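Local coordinates for putative cytoplasmic protein (Salmonella typhimurium LT2, PDB 2Q02) that is of unknown function but binds zinc in a xylose isomerase-like TIM barrel and may have isomerase activity, at residues K35-N40 and T69-Y74. Sequence-based numbering, arbitrary orientation.
Sequences KVELRN and TINAVY
N71, T69 and E37 meet through a single carboxylate oxygen. E37 OE2 accepts a short hydrogen bond from T69 OG1 at 2.5 Å, through its anti lone pair. N71 ND2 donates to the same E37 OE2 at 3.0 Å. This second donor comes from above the carboxylate, 67° out of its plane, while the oxygen lies almost in the amide plane of N71. In E37, CD is anti to CA (chi2 -177°), which carries the carboxylate out alongside T69. NE2 of the zinc ligand H197 is hydrogen-bonded to the same E37 oxygen.

N71 is also covered by R39. The guanidinium and amide planes are stacked, only 15° apart. N71 CB lies over one guanidinium face, displaced from its centre, and R39 NH1 comes within 3.6 Å of N71 CG. The R39 guanidinium forms salt bridges to D41 and to the zinc ligand E245.

The strand backbones pair in parallel. L38 N bonds to T69 O at 3.0 Å, and N71 N returns a bond to L38 O. Past the end of strand 35-39, N40 N continues the pairing to N71 O at 2.8 Å. N40 OD1 takes a weak bond from the backbone N of A72, which follows a cis peptide. L38 and I70 turn to the other face, where I70 packs on helix 81-97.

The contact joins the second and third strands of the barrel, linked through helix 53-62 as a beta-alpha-beta unit. E37, R39, T69 and N71 share the face toward the zinc site. Bonds to T69, N71 and H197 converge on one E37 oxygen and fix the carboxylate's position. E37 is hydrogen-bonded to H197 and R39 is salt-bridged to E245, both zinc ligands, consistent with a second-shell role that positions them.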
# COMPACT_ATOMS: atom_id res chain seq x y z
N LYS A 35 13.12 -2.34 3.88
CA LYS A 35 11.99 -2.47 2.98
C LYS A 35 11.48 -1.13 2.51
O LYS A 35 11.37 -0.20 3.30
CB LYS A 35 10.84 -3.24 3.66
CG LYS A 35 11.19 -4.72 3.92
CD LYS A 35 10.15 -5.46 4.77
CE LYS A 35 10.47 -6.94 4.81
NZ LYS A 35 11.80 -7.05 5.40
N VAL A 36 11.18 -1.04 1.21
CA VAL A 36 10.51 0.14 0.63
C VAL A 36 9.46 -0.26 -0.38
O VAL A 36 9.38 -1.41 -0.79
CB VAL A 36 11.49 1.09 -0.13
CG1 VAL A 36 12.48 1.70 0.82
CG2 VAL A 36 12.21 0.35 -1.27
N GLU A 37 8.68 0.72 -0.80
CA GLU A 37 7.77 0.61 -1.92
C GLU A 37 8.08 1.75 -2.88
O GLU A 37 8.26 2.90 -2.44
CB GLU A 37 6.32 0.77 -1.46
CG GLU A 37 5.79 -0.32 -0.54
CD GLU A 37 4.32 -0.12 -0.22
OE1 GLU A 37 4.04 0.59 0.79
OE2 GLU A 37 3.45 -0.64 -0.98
N LEU A 38 8.11 1.45 -4.17
CA LEU A 38 8.19 2.49 -5.19
C LEU A 38 6.79 2.79 -5.75
O LEU A 38 5.82 2.13 -5.39
CB LEU A 38 9.18 2.10 -6.30
CG LEU A 38 10.68 2.06 -5.91
CD1 LEU A 38 11.52 1.66 -7.10
CD2 LEU A 38 11.17 3.38 -5.34
N ARG A 39 6.69 3.80 -6.61
CA ARG A 39 5.40 4.29 -7.08
C ARG A 39 5.44 4.99 -8.46
O ARG A 39 6.40 5.70 -8.80
CB ARG A 39 4.82 5.30 -6.07
CG ARG A 39 4.93 4.95 -4.57
CD ARG A 39 4.28 6.07 -3.77
NE ARG A 39 2.91 6.27 -4.24
CZ ARG A 39 1.84 5.66 -3.74
NH1 ARG A 39 1.91 4.85 -2.69
NH2 ARG A 39 0.66 5.88 -4.28
N ASN A 40 4.36 4.84 -9.23
CA ASN A 40 4.28 5.50 -10.55
C ASN A 40 3.60 6.89 -10.51
O ASN A 40 3.41 7.51 -11.55
CB ASN A 40 3.58 4.61 -11.58
CG ASN A 40 2.09 4.52 -11.35
OD1 ASN A 40 1.61 4.82 -10.26
ND2 ASN A 40 1.35 4.10 -12.38
N THR A 69 6.80 -3.51 -2.96
CA THR A 69 5.79 -3.35 -4.01
C THR A 69 6.04 -2.16 -4.89
O THR A 69 6.87 -1.30 -4.58
CB THR A 69 4.32 -3.17 -3.46
OG1 THR A 69 4.09 -1.79 -3.14
CG2 THR A 69 4.06 -4.02 -2.23
N ILE A 70 5.29 -2.15 -5.99
CA ILE A 70 5.04 -0.94 -6.75
C ILE A 70 3.56 -0.57 -6.64
O ILE A 70 2.69 -1.42 -6.70
CB ILE A 70 5.48 -1.14 -8.20
CG1 ILE A 70 7.02 -1.22 -8.23
CG2 ILE A 70 4.97 -0.00 -9.09
CD1 ILE A 70 7.59 -1.56 -9.56
N ASN A 71 3.31 0.71 -6.41
CA ASN A 71 1.96 1.29 -6.42
C ASN A 71 1.84 2.19 -7.64
O ASN A 71 2.64 3.12 -7.76
CB ASN A 71 1.74 2.21 -5.20
CG ASN A 71 1.69 1.46 -3.90
OD1 ASN A 71 0.60 1.24 -3.36
ND2 ASN A 71 2.87 1.06 -3.36
N ALA A 72 0.84 2.00 -8.52
CA ALA A 72 -0.19 0.95 -8.46
C ALA A 72 -0.90 0.96 -9.79
O ALA A 72 -0.79 1.93 -10.53
CB ALA A 72 -1.20 1.23 -7.35
N VAL A 73 -1.60 -0.14 -10.10
CA VAL A 73 -2.50 -0.19 -11.24
C VAL A 73 -3.84 0.41 -10.86
O VAL A 73 -4.41 0.03 -9.84
CB VAL A 73 -2.84 -1.60 -11.66
CG1 VAL A 73 -3.80 -1.56 -12.89
CG2 VAL A 73 -1.59 -2.40 -11.94
N TYR A 74 -4.37 1.29 -11.71
CA TYR A 74 -5.73 1.82 -11.55
C TYR A 74 -6.39 2.07 -12.91
O TYR A 74 -5.73 2.57 -13.82
CB TYR A 74 -5.74 3.11 -10.68
CG TYR A 74 -7.12 3.78 -10.61
CD1 TYR A 74 -8.04 3.40 -9.64
CD2 TYR A 74 -7.50 4.77 -11.52
CE1 TYR A 74 -9.29 3.97 -9.57
CE2 TYR A 74 -8.76 5.33 -11.47
CZ TYR A 74 -9.66 4.92 -10.48
OH TYR A 74 -10.92 5.43 -10.37